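Local coordinates for p-47 protein (Clostridium botulinum E1 str. 'BoNT E Beluga', PDB 5WIX) that is of unknown function but folds like bactericidal/permeability-increasing protein, in a TULIP-type architecture that in several relatives binds lipids, at residues I25-S30 against V183-K188; H119-K124 against K188-V193; V234-S239 against T400-D405. All coordinates share one frame; numbering follows the deposited sequence.

Contact 1: residues I25-S30 against V183-K188; sequences IVYGCS and VWMNPK
I25 and Y27 meet W184 and M185 where strand 25-30, an inner strand of the six-stranded antiparallel sheet of this BPI-like fold, faces the turn leading into edge strand 187-195. Two residues apart on the strand, the pair presents its side chains on one face of the sheet. An extended second torsion (chi2 -173°) carries I25 CD1 outward to the contact: it lies 3.7 Å from M185 CG and 4.1 Å from W184 CZ3, and the isoleucine crosses both side chains at about a right angle. M185 CG also sits over one face of the W184 indole, offset toward its rim, which places methionine and tryptophan together as one apolar patch. The thioether chain then bends at its last torsion, chi3 86°, carrying CE to the phenol end of Y27, 3.8 Å from Y27 OH, at the ring edge and near the ring plane. Around this, L242 of helix 240-252 touches I25 and W184, while I406 touches Y27 and M185. No hydrogen bond joins the two segments; the flexible methionine suits its place between branched aliphatic and ring, and the attraction between them is dispersive, with water excluded from a largely buried interface.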
ATOM      1  N   ILE A  25      -3.095  -3.992   2.324  1.00 81.29           N
ATOM      2  CA  ILE A  25      -2.215  -2.885   1.998  1.00 83.35           C
ATOM      3  C   ILE A  25      -0.802  -3.346   2.293  1.00 93.65           C
ATOM      4  O   ILE A  25      -0.541  -3.904   3.362  1.00 96.85           O
ATOM      5  CB  ILE A  25      -2.548  -1.619   2.813  1.00 79.46           C
ATOM      6  CG1 ILE A  25      -3.919  -1.080   2.440  1.00 84.91           C
ATOM      7  CG2 ILE A  25      -1.506  -0.548   2.575  1.00 78.99           C
ATOM      8  CD1 ILE A  25      -4.232   0.255   3.071  1.00 92.69           C
ATOM      9  N   VAL A  26       0.101  -3.145   1.341  1.00 88.48           N
ATOM     10  CA  VAL A  26       1.492  -3.545   1.514  1.00 77.31           C
ATOM     11  C   VAL A  26       2.366  -2.303   1.417  1.00 67.25           C
ATOM     12  O   VAL A  26       2.198  -1.513   0.480  1.00 77.87           O
ATOM     13  CB  VAL A  26       1.904  -4.587   0.457  1.00 70.04           C
ATOM     14  CG1 VAL A  26       3.344  -5.037   0.656  1.00 59.74           C
ATOM     15  CG2 VAL A  26       0.952  -5.772   0.492  1.00 62.01           C
ATOM     16  N   TYR A  27       3.262  -2.108   2.389  1.00 68.48           N
ATOM     17  CA  TYR A  27       4.250  -1.013   2.334  1.00 90.09           C
ATOM     18  C   TYR A  27       5.656  -1.545   2.086  1.00 92.23           C
ATOM     19  O   TYR A  27       5.962  -2.667   2.487  1.00 71.34           O
ATOM     20  CB  TYR A  27       4.244  -0.200   3.625  1.00 83.63           C
ATOM     21  CG  TYR A  27       2.860   0.160   4.089  1.00 90.05           C
ATOM     22  CD1 TYR A  27       2.260   1.351   3.703  1.00 85.93           C
ATOM     23  CD2 TYR A  27       2.158  -0.696   4.900  1.00 79.66           C
ATOM     24  CE1 TYR A  27       0.990   1.689   4.121  1.00 85.05           C
ATOM     25  CE2 TYR A  27       0.900  -0.394   5.328  1.00 79.35           C
ATOM     26  CZ  TYR A  27       0.304   0.808   4.943  1.00 90.36           C
ATOM     27  OH  TYR A  27      -0.977   1.111   5.381  1.00 67.26           O
ATOM     28  N   GLY A  28       6.510  -0.735   1.460  1.00 90.10           N
ATOM     29  CA  GLY A  28       7.869  -1.164   1.153  1.00 93.31           C
ATOM     30  C   GLY A  28       8.919  -0.064   1.073  1.00101.07           C
ATOM     31  O   GLY A  28       8.628   1.073   0.681  1.00115.30           O
ATOM     32  N   CYS A  29      10.152  -0.405   1.448  1.00 83.22           N
ATOM     33  CA  CYS A  29      11.265   0.554   1.414  1.00 82.17           C
ATOM     34  C   CYS A  29      12.616  -0.042   0.949  1.00 83.60           C
ATOM     35  O   CYS A  29      12.964  -1.187   1.249  1.00 70.87           O
ATOM     36  CB  CYS A  29      11.444   1.197   2.799  1.00 69.64           C
ATOM     37  SG  CYS A  29      12.623   2.589   2.838  1.00 83.31           S
ATOM     38  N   SER A  30      13.370   0.771   0.218  1.00 85.02           N
ATOM     39  CA  SER A  30      14.689   0.402  -0.277  1.00 84.98           C
ATOM     40  C   SER A  30      15.655   0.211   0.877  1.00 95.84           C
ATOM     41  O   SER A  30      15.714   1.040   1.790  1.00 95.51           O
ATOM     42  CB  SER A  30      15.218   1.480  -1.233  1.00 92.90           C
ATOM     43  OG  SER A  30      16.540   1.221  -1.681  1.00 97.52           O
ATOM     44  N   VAL A 183      -9.291   6.474   8.000  1.00101.28           N
ATOM     45  CA  VAL A 183      -9.739   5.329   8.778  1.00 97.16           C
ATOM     46  C   VAL A 183      -9.723   4.008   8.016  1.00 78.10           C
ATOM     47  O   VAL A 183      -9.466   2.953   8.600  1.00 92.34           O
ATOM     48  CB  VAL A 183     -11.159   5.592   9.323  1.00 92.94           C
ATOM     49  CG1 VAL A 183     -11.611   4.463  10.230  1.00 93.50           C
ATOM     50  CG2 VAL A 183     -11.189   6.923  10.067  1.00 86.37           C
ATOM     51  N   TRP A 184      -9.978   4.056   6.718  1.00 75.27           N
ATOM     52  CA  TRP A 184     -10.055   2.824   5.966  1.00 73.04           C
ATOM     53  C   TRP A 184      -8.681   2.208   5.760  1.00 92.05           C
ATOM     54  O   TRP A 184      -8.570   1.043   5.381  1.00 91.11           O
ATOM     55  CB  TRP A 184     -10.715   3.055   4.626  1.00 85.43           C
ATOM     56  CG  TRP A 184      -9.977   3.972   3.724  1.00 83.65           C
ATOM     57  CD1 TRP A 184     -10.175   5.308   3.580  1.00 89.17           C
ATOM     58  CD2 TRP A 184      -8.947   3.618   2.794  1.00 89.26           C
ATOM     59  NE1 TRP A 184      -9.322   5.817   2.632  1.00 67.16           N
ATOM     60  CE2 TRP A 184      -8.558   4.801   2.131  1.00 77.10           C
ATOM     61  CE3 TRP A 184      -8.303   2.420   2.468  1.00 99.88           C
ATOM     62  CZ2 TRP A 184      -7.555   4.820   1.160  1.00 78.90           C
ATOM     63  CZ3 TRP A 184      -7.307   2.442   1.501  1.00 90.03           C
ATOM     64  CH2 TRP A 184      -6.943   3.634   0.860  1.00 75.13           C
ATOM     65  N   MET A 185      -7.641   3.002   5.995  1.00 92.19           N
ATOM     66  CA  MET A 185      -6.272   2.529   5.850  1.00 99.22           C
ATOM     67  C   MET A 185      -5.734   1.937   7.139  1.00105.52           C
ATOM     68  O   MET A 185      -4.688   1.286   7.131  1.00110.84           O
ATOM     69  CB  MET A 185      -5.340   3.657   5.409  1.00 93.86           C
ATOM     70  CG  MET A 185      -5.126   3.764   3.922  1.00 78.21           C
ATOM     71  SD  MET A 185      -3.935   5.067   3.556  1.00 81.67           S
ATOM     72  CE  MET A 185      -2.394   4.167   3.706  1.00105.53           C
ATOM     73  N   ASN A 186      -6.429   2.182   8.245  1.00100.35           N
ATOM     74  CA  ASN A 186      -5.952   1.721   9.543  1.00 94.63           C
ATOM     75  C   ASN A 186      -5.851   0.203   9.597  1.00 95.27           C
ATOM     76  O   ASN A 186      -6.806  -0.501   9.280  1.00 94.10           O
ATOM     77  CB  ASN A 186      -6.855   2.233  10.663  1.00106.66           C
ATOM     78  CG  ASN A 186      -6.741   3.733  10.859  1.00110.50           C
ATOM     79  OD1 ASN A 186      -5.681   4.323  10.617  1.00 96.93           O
ATOM     80  ND2 ASN A 186      -7.837   4.362  11.290  1.00104.48           N
ATOM     81  N   PRO A 187      -4.665  -0.302   9.968  1.00 99.70           N
ATOM     82  CA  PRO A 187      -4.352  -1.733  10.061  1.00 81.57           C
ATOM     83  C   PRO A 187      -4.747  -2.368  11.381  1.00 91.10           C
ATOM     84  O   PRO A 187      -4.548  -1.748  12.423  1.00114.93           O
ATOM     85  CB  PRO A 187      -2.835  -1.761   9.917  1.00 80.64           C
ATOM     86  CG  PRO A 187      -2.386  -0.444  10.432  1.00 80.54           C
ATOM     87  CD  PRO A 187      -3.458   0.537  10.103  1.00 97.31           C
ATOM     88  N   LYS A 188      -5.268  -3.592  11.335  1.00 85.71           N
ATOM     89  CA  LYS A 188      -5.565  -4.352  12.552  1.00 97.71           C
ATOM     90  C   LYS A 188      -4.464  -5.368  12.813  1.00109.85           C
ATOM     91  O   LYS A 188      -3.857  -5.390  13.882  1.00103.41           O
ATOM     92  CB  LYS A 188      -6.913  -5.065  12.445  1.00109.14           C
TER

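Contact 2: residues H119-K124 against K188-V193; sequences HIKELK and KQFKFV
L123 and F192 each carry CG anti to the backbone N, chi1 -177° and 173°, and these torsions send a leucine from strand 120-125 and a phenylalanine from strand 187-195 toward one another from two different sheets. They meet through L123 CD2 and F192 CD2 at 4.0 Å, the methyl arriving obliquely to the ring and the two side chains crossing at about a right angle. Two residues earlier on each strand a second pair repeats the theme. F190 takes the other kind of first torsion, chi1 57°, with CG lodged between the backbone N and the carbonyl carbon, and its ring extends so that CZ comes within 4.3 Å of K121 CG. Here the lysine contributes aliphatic methylene, a sensible choice for a partly exposed margin, where the hydrocarbon stem can lie against the ring, obliquely, while the ammonium group sits at the far end of the chain.

Strand 104-113, paired with 120-125 in its sheet, adds L109, which touches both L123 and F192, and F111, whose ring meets that of F190 edge-to-face. Just before F190, K188 and Q189 both face S209 in a classic beta bulge, at the corner where the chain turns into the strand.

The alpha carbons of L123 and F192 stand 8.9 Å apart and no hydrogen bond passes between the segments. Side chains alone make this contact, packing strand 120-125 of the large antiparallel sheet against edge strand 187-195 of the six-stranded sheet and so joining two sheets of the BPI-like fold.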
ATOM      1  N   HIS A 119      -0.971   4.250  20.371  1.00160.42           N
ATOM      2  CA  HIS A 119      -1.644   3.934  19.113  1.00150.94           C
ATOM      3  C   HIS A 119      -0.688   3.975  17.920  1.00139.54           C
ATOM      4  O   HIS A 119      -1.037   3.569  16.807  1.00124.23           O
ATOM      5  CB  HIS A 119      -2.815   4.883  18.889  1.00157.98           C
ATOM      6  CG  HIS A 119      -4.080   4.424  19.540  1.00169.26           C
ATOM      7  ND1 HIS A 119      -4.193   3.188  20.141  1.00172.17           N
ATOM      8  CD2 HIS A 119      -5.284   5.030  19.685  1.00172.42           C
ATOM      9  CE1 HIS A 119      -5.415   3.051  20.627  1.00181.00           C
ATOM     10  NE2 HIS A 119      -6.094   4.152  20.367  1.00179.14           N
ATOM     11  N   ILE A 120       0.521   4.465  18.166  1.00137.66           N
ATOM     12  CA  ILE A 120       1.600   4.379  17.193  1.00126.51           C
ATOM     13  C   ILE A 120       2.515   3.217  17.562  1.00120.12           C
ATOM     14  O   ILE A 120       3.225   3.282  18.563  1.00125.09           O
ATOM     15  CB  ILE A 120       2.408   5.694  17.122  1.00119.89           C
ATOM     16  CG1 ILE A 120       1.599   6.760  16.384  1.00116.27           C
ATOM     17  CG2 ILE A 120       3.770   5.477  16.441  1.00112.92           C
ATOM     18  CD1 ILE A 120       2.335   8.076  16.187  1.00115.41           C
ATOM     19  N   LYS A 121       2.483   2.150  16.766  1.00112.18           N
ATOM     20  CA  LYS A 121       3.367   1.008  16.997  1.00112.88           C
ATOM     21  C   LYS A 121       4.681   1.230  16.247  1.00116.78           C
ATOM     22  O   LYS A 121       4.698   1.816  15.163  1.00121.50           O
ATOM     23  CB  LYS A 121       2.695  -0.302  16.575  1.00106.32           C
ATOM     24  CG  LYS A 121       1.239  -0.454  17.054  1.00113.82           C
ATOM     25  CD  LYS A 121       1.086  -0.255  18.568  1.00121.78           C
ATOM     26  CE  LYS A 121      -0.317  -0.613  19.060  1.00115.35           C
ATOM     27  NZ  LYS A 121      -0.615  -2.074  18.982  1.00116.92           N
ATOM     28  N   GLU A 122       5.781   0.770  16.832  1.00118.41           N
ATOM     29  CA  GLU A 122       7.116   1.172  16.386  1.00114.44           C
ATOM     30  C   GLU A 122       8.026  -0.020  16.049  1.00107.05           C
ATOM     31  O   GLU A 122       8.153  -0.961  16.832  1.00115.69           O
ATOM     32  CB  GLU A 122       7.758   2.045  17.467  1.00112.02           C
ATOM     33  CG  GLU A 122       9.138   2.546  17.137  1.00118.95           C
ATOM     34  CD  GLU A 122       9.651   3.532  18.168  1.00130.52           C
ATOM     35  OE1 GLU A 122       8.833   4.308  18.711  1.00123.08           O
ATOM     36  OE2 GLU A 122      10.870   3.524  18.444  1.00144.97           O
ATOM     37  N   LEU A 123       8.659   0.020  14.881  1.00 90.22           N
ATOM     38  CA  LEU A 123       9.450  -1.120  14.426  1.00 97.62           C
ATOM     39  C   LEU A 123      10.932  -0.956  14.770  1.00103.93           C
ATOM     40  O   LEU A 123      11.610  -0.057  14.265  1.00106.90           O
ATOM     41  CB  LEU A 123       9.272  -1.333  12.922  1.00 78.00           C
ATOM     42  CG  LEU A 123      10.005  -2.562  12.386  1.00 89.79           C
ATOM     43  CD1 LEU A 123       9.644  -3.798  13.187  1.00 80.02           C
ATOM     44  CD2 LEU A 123       9.713  -2.787  10.920  1.00 83.27           C
ATOM     45  N   LYS A 124      11.425  -1.836  15.637  1.00100.45           N
ATOM     46  CA  LYS A 124      12.797  -1.758  16.124  1.00 92.87           C
ATOM     47  C   LYS A 124      13.454  -3.127  16.026  1.00 91.41           C
ATOM     48  O   LYS A 124      12.792  -4.102  15.669  1.00 89.12           O
ATOM     49  CB  LYS A 124      12.827  -1.244  17.571  1.00 91.31           C
ATOM     50  CG  LYS A 124      12.166   0.122  17.761  1.00 95.76           C
ATOM     51  CD  LYS A 124      12.660   0.858  19.011  1.00103.70           C
ATOM     52  CE  LYS A 124      12.179   0.204  20.302  1.00108.94           C
ATOM     53  NZ  LYS A 124      12.805   0.818  21.514  1.00105.10           N
ATOM     54  N   LYS A 188      -5.268  -3.592  11.335  1.00 85.71           N
ATOM     55  CA  LYS A 188      -5.565  -4.352  12.552  1.00 97.71           C
ATOM     56  C   LYS A 188      -4.464  -5.368  12.813  1.00109.85           C
ATOM     57  O   LYS A 188      -3.857  -5.390  13.882  1.00103.41           O
ATOM     58  CB  LYS A 188      -6.913  -5.065  12.445  1.00109.14           C
ATOM     59  N   GLN A 189      -4.225  -6.218  11.825  1.00113.61           N
ATOM     60  CA  GLN A 189      -3.110  -7.138  11.886  1.00116.71           C
ATOM     61  C   GLN A 189      -2.115  -6.788  10.792  1.00117.17           C
ATOM     62  O   GLN A 189      -2.500  -6.237   9.763  1.00112.23           O
ATOM     63  CB  GLN A 189      -3.596  -8.574  11.761  1.00119.42           C
ATOM     64  CG  GLN A 189      -4.285  -9.064  13.006  1.00128.48           C
ATOM     65  CD  GLN A 189      -5.470  -9.931  12.694  1.00144.37           C
ATOM     66  OE1 GLN A 189      -6.147  -9.740  11.679  1.00140.46           O
ATOM     67  NE2 GLN A 189      -5.738 -10.894  13.567  1.00160.91           N
ATOM     68  N   PHE A 190      -0.842  -7.104  11.028  1.00116.32           N
ATOM     69  CA  PHE A 190       0.246  -6.710  10.132  1.00108.24           C
ATOM     70  C   PHE A 190       1.589  -7.327  10.562  1.00115.11           C
ATOM     71  O   PHE A 190       1.815  -7.541  11.755  1.00127.87           O
ATOM     72  CB  PHE A 190       0.364  -5.189  10.097  1.00 90.55           C
ATOM     73  CG  PHE A 190       0.574  -4.577  11.446  1.00101.06           C
ATOM     74  CD1 PHE A 190       1.849  -4.382  11.942  1.00113.58           C
ATOM     75  CD2 PHE A 190      -0.504  -4.202  12.225  1.00114.30           C
ATOM     76  CE1 PHE A 190       2.048  -3.828  13.191  1.00127.43           C
ATOM     77  CE2 PHE A 190      -0.313  -3.643  13.476  1.00127.15           C
ATOM     78  CZ  PHE A 190       0.965  -3.459  13.961  1.00130.83           C
ATOM     79  N   LYS A 191       2.482  -7.600   9.609  1.00100.11           N
ATOM     80  CA  LYS A 191       3.789  -8.159   9.972  1.00107.36           C
ATOM     81  C   LYS A 191       4.930  -7.889   8.981  1.00107.31           C
ATOM     82  O   LYS A 191       4.716  -7.652   7.792  1.00101.53           O
ATOM     83  CB  LYS A 191       3.667  -9.670  10.201  1.00108.14           C
ATOM     84  CG  LYS A 191       3.208 -10.496   9.004  1.00 98.38           C
ATOM     85  CD  LYS A 191       2.901 -11.917   9.484  1.00103.49           C
ATOM     86  CE  LYS A 191       2.652 -12.898   8.349  1.00104.47           C
ATOM     87  NZ  LYS A 191       2.160 -14.197   8.890  1.00106.92           N
ATOM     88  N   PHE A 192       6.153  -7.947   9.503  1.00115.05           N
ATOM     89  CA  PHE A 192       7.365  -7.611   8.749  1.00107.70           C
ATOM     90  C   PHE A 192       7.944  -8.771   7.925  1.00102.28           C
ATOM     91  O   PHE A 192       7.934  -9.933   8.349  1.00 92.09           O
ATOM     92  CB  PHE A 192       8.434  -7.089   9.708  1.00 89.58           C
ATOM     93  CG  PHE A 192       9.772  -6.881   9.068  1.00101.81           C
ATOM     94  CD1 PHE A 192      10.787  -7.811   9.224  1.00 97.01           C
ATOM     95  CD2 PHE A 192      10.024  -5.753   8.311  1.00 87.53           C
ATOM     96  CE1 PHE A 192      12.029  -7.616   8.635  1.00 92.84           C
ATOM     97  CE2 PHE A 192      11.256  -5.558   7.717  1.00101.41           C
ATOM     98  CZ  PHE A 192      12.264  -6.495   7.886  1.00 90.78           C
ATOM     99  N   VAL A 193       8.460  -8.430   6.747  1.00 87.94           N
ATOM    100  CA  VAL A 193       9.014  -9.398   5.808  1.00 90.10           C
ATOM    101  C   VAL A 193      10.078  -8.731   4.955  1.00 93.43           C
ATOM    102  O   VAL A 193       9.949  -7.574   4.577  1.00 91.56           O
ATOM    103  CB  VAL A 193       7.920 -10.008   4.907  1.00104.37           C
ATOM    104  CG1 VAL A 193       8.445 -10.275   3.497  1.00108.30           C
ATOM    105  CG2 VAL A 193       7.376 -11.282   5.536  1.00113.65           C
TER

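Contact 3: residues V234-S239 against T400-D405; sequences VGLLIS and TDIIND
L236 packs onto I402 and I403 in a helix-on-sheet contact, the short helix 399-403 lying against one face of the central antiparallel sheet of this BPI-like fold. L236 makes most of the contact from the strand side. Its two methyls part company: CD1 comes to 3.7 Å from I403 CG1, and CD2 stands 4.3 Å from I402 CG2, so the consecutive isoleucines I402 and I403 share one side chain from the strand. The L236 and I403 side chains lie alongside each other, pointing opposite ways; L236 CG and I403 CG1 both stand anti to the backbone N (chi1 -172° and -165°), which stretches each chain alongside the other. I403 also reaches V234, its CD1 4.3 Å from V234 CG1. Beta-branched valine suits an extended strand, and the branched isoleucines offer two arms, CG2 and the CG1-CD1 arm, for packing between helix and sheet.

Further out, strand 234-238 is fixed by backbone hydrogen bonds to both neighbours, including G235 with G28 and L236 with I428, which hold V234 and L236 on the face that meets the helix; I428 also touches I402, and I414 touches both V234 and I403, adding to the same apolar layer. Across the interface the polar residues that follow the isoleucines tie the chain down: N404 OD1 accepts from I414 N, and D405 OD2 is hydrogen-bonded to S180 OG. The backbone there closes with D405 N donating to I402 O at 3.2 Å.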
ATOM      1  N   VAL A 234      10.394   4.635  -1.845  1.00 92.36           N
ATOM      2  CA  VAL A 234       9.321   4.049  -1.040  1.00 89.07           C
ATOM      3  C   VAL A 234       8.093   3.746  -1.899  1.00 84.92           C
ATOM      4  O   VAL A 234       7.768   4.478  -2.843  1.00 90.08           O
ATOM      5  CB  VAL A 234       8.923   4.966   0.146  1.00 73.43           C
ATOM      6  CG1 VAL A 234       7.743   4.391   0.917  1.00 94.16           C
ATOM      7  CG2 VAL A 234      10.077   5.131   1.089  1.00 81.74           C
ATOM      8  N   GLY A 235       7.435   2.637  -1.582  1.00 70.35           N
ATOM      9  CA  GLY A 235       6.263   2.202  -2.304  1.00 68.47           C
ATOM     10  C   GLY A 235       5.143   1.778  -1.378  1.00 90.24           C
ATOM     11  O   GLY A 235       5.358   1.439  -0.197  1.00 68.03           O
ATOM     12  N   LEU A 236       3.935   1.799  -1.942  1.00 94.28           N
ATOM     13  CA  LEU A 236       2.693   1.490  -1.235  1.00 81.73           C
ATOM     14  C   LEU A 236       1.740   0.834  -2.223  1.00 73.41           C
ATOM     15  O   LEU A 236       1.468   1.393  -3.289  1.00 89.09           O
ATOM     16  CB  LEU A 236       2.111   2.771  -0.634  1.00 78.85           C
ATOM     17  CG  LEU A 236       0.914   2.859   0.326  1.00 73.29           C
ATOM     18  CD1 LEU A 236       1.046   3.991   1.316  1.00 68.00           C
ATOM     19  CD2 LEU A 236      -0.369   3.047  -0.487  1.00 81.22           C
ATOM     20  N   LEU A 237       1.250  -0.350  -1.873  1.00 63.73           N
ATOM     21  CA  LEU A 237       0.325  -1.070  -2.736  1.00 63.37           C
ATOM     22  C   LEU A 237      -1.054  -1.287  -2.111  1.00 81.13           C
ATOM     23  O   LEU A 237      -1.187  -2.025  -1.124  1.00 69.41           O
ATOM     24  CB  LEU A 237       0.898  -2.424  -3.123  1.00 71.43           C
ATOM     25  CG  LEU A 237       0.149  -2.978  -4.334  1.00 65.65           C
ATOM     26  CD1 LEU A 237      -0.029  -1.852  -5.347  1.00 64.00           C
ATOM     27  CD2 LEU A 237       0.899  -4.151  -4.952  1.00 68.32           C
ATOM     28  N   ILE A 238      -2.076  -0.660  -2.702  1.00 81.18           N
ATOM     29  CA  ILE A 238      -3.468  -0.811  -2.245  1.00 78.57           C
ATOM     30  C   ILE A 238      -4.207  -1.890  -3.041  1.00 73.12           C
ATOM     31  O   ILE A 238      -4.186  -1.880  -4.286  1.00 69.33           O
ATOM     32  CB  ILE A 238      -4.239   0.508  -2.368  1.00 72.66           C
ATOM     33  CG1 ILE A 238      -3.738   1.520  -1.340  1.00 72.41           C
ATOM     34  CG2 ILE A 238      -5.708   0.276  -2.167  1.00 79.29           C
ATOM     35  CD1 ILE A 238      -3.863   2.953  -1.816  1.00 74.48           C
ATOM     36  N   SER A 239      -4.833  -2.823  -2.320  1.00 62.32           N
ATOM     37  CA  SER A 239      -5.625  -3.895  -2.929  1.00 63.67           C
ATOM     38  C   SER A 239      -6.725  -3.326  -3.827  1.00 85.56           C
ATOM     39  O   SER A 239      -7.153  -2.181  -3.638  1.00 84.99           O
ATOM     40  CB  SER A 239      -6.257  -4.771  -1.852  1.00 71.24           C
ATOM     41  OG  SER A 239      -7.412  -4.136  -1.303  1.00 82.83           O
ATOM     42  N   THR A 400       0.071  12.192  -1.421  1.00 68.20           N
ATOM     43  CA  THR A 400       1.187  12.415  -0.518  1.00 73.39           C
ATOM     44  C   THR A 400       0.743  12.187   0.927  1.00 92.13           C
ATOM     45  O   THR A 400       1.482  11.602   1.725  1.00 95.40           O
ATOM     46  CB  THR A 400       1.744  13.825  -0.654  1.00 71.68           C
ATOM     47  OG1 THR A 400       2.202  14.036  -1.998  1.00 79.90           O
ATOM     48  CG2 THR A 400       2.880  14.025   0.317  1.00 69.97           C
ATOM     49  N   ASP A 401      -0.470  12.641   1.253  1.00 82.82           N
ATOM     50  CA  ASP A 401      -1.011  12.420   2.587  1.00 76.80           C
ATOM     51  C   ASP A 401      -1.173  10.918   2.823  1.00 75.56           C
ATOM     52  O   ASP A 401      -0.884  10.414   3.917  1.00 79.94           O
ATOM     53  CB  ASP A 401      -2.347  13.150   2.767  1.00 91.87           C
ATOM     54  CG  ASP A 401      -2.178  14.596   3.205  1.00104.50           C
ATOM     55  OD1 ASP A 401      -1.025  15.061   3.321  1.00103.09           O
ATOM     56  OD2 ASP A 401      -3.209  15.270   3.432  1.00112.20           O
ATOM     57  N   ILE A 402      -1.605  10.212   1.779  1.00 76.99           N
ATOM     58  CA  ILE A 402      -1.897   8.782   1.872  1.00 77.53           C
ATOM     59  C   ILE A 402      -0.647   7.941   2.068  1.00 85.00           C
ATOM     60  O   ILE A 402      -0.635   7.043   2.900  1.00100.01           O
ATOM     61  CB  ILE A 402      -2.639   8.267   0.622  1.00 70.51           C
ATOM     62  CG1 ILE A 402      -4.139   8.563   0.735  1.00 66.33           C
ATOM     63  CG2 ILE A 402      -2.411   6.758   0.434  1.00 62.20           C
ATOM     64  CD1 ILE A 402      -4.928   8.278  -0.552  1.00 55.03           C
ATOM     65  N   ILE A 403       0.406   8.214   1.311  1.00 86.48           N
ATOM     66  CA  ILE A 403       1.568   7.366   1.447  1.00 91.80           C
ATOM     67  C   ILE A 403       2.147   7.604   2.850  1.00 95.66           C
ATOM     68  O   ILE A 403       2.498   6.649   3.543  1.00106.40           O
ATOM     69  CB  ILE A 403       2.611   7.598   0.312  1.00 78.49           C
ATOM     70  CG1 ILE A 403       3.618   6.443   0.278  1.00 70.82           C
ATOM     71  CG2 ILE A 403       3.308   8.953   0.434  1.00 76.24           C
ATOM     72  CD1 ILE A 403       4.382   6.350  -1.023  1.00 65.48           C
ATOM     73  N   ASN A 404       2.142   8.860   3.298  1.00 77.32           N
ATOM     74  CA  ASN A 404       2.678   9.214   4.610  1.00 81.00           C
ATOM     75  C   ASN A 404       1.763   8.898   5.809  1.00 86.17           C
ATOM     76  O   ASN A 404       2.124   9.166   6.955  1.00 91.70           O
ATOM     77  CB  ASN A 404       3.025  10.703   4.635  1.00 71.35           C
ATOM     78  CG  ASN A 404       4.324  11.014   3.915  1.00101.01           C
ATOM     79  OD1 ASN A 404       5.289  10.257   4.009  1.00115.76           O
ATOM     80  ND2 ASN A 404       4.358  12.134   3.197  1.00 90.43           N
ATOM     81  N   ASP A 405       0.599   8.312   5.554  1.00 88.16           N
ATOM     82  CA  ASP A 405      -0.449   8.214   6.578  1.00103.06           C
ATOM     83  C   ASP A 405      -0.169   7.130   7.608  1.00 90.06           C
ATOM     84  O   ASP A 405      -0.148   7.385   8.817  1.00 97.85           O
ATOM     85  CB  ASP A 405      -1.814   7.966   5.916  1.00109.73           C
ATOM     86  CG  ASP A 405      -2.982   8.103   6.888  1.00107.13           C
ATOM     87  OD1 ASP A 405      -3.294   9.246   7.290  1.00120.40           O
ATOM     88  OD2 ASP A 405      -3.609   7.077   7.223  1.00100.94           O
TER

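Overall arrangement
Following the chain, residues 25-30 open contact 1 and residues 119-124 open contact 2 before either is closed; 183-188 then closes the first and 188-193 the second, so the two loops cross and share K188. Contact 3 comes later, in series, its loop running from 234-239 to 400-405. Contacts 1 and 3 lie side by side, centres 7 Å apart, because their strands are neighbours in the central sheet: V26 O and L237 N are 2.8 Å apart, a probable hydrogen bond, and M185 CE packs near I402 O. Contacts 1 and 3 attach a turn and a helix to that sheet; contact 2, about 15 Å from contact 3 between centres, joins its edge to the adjoining large sheet.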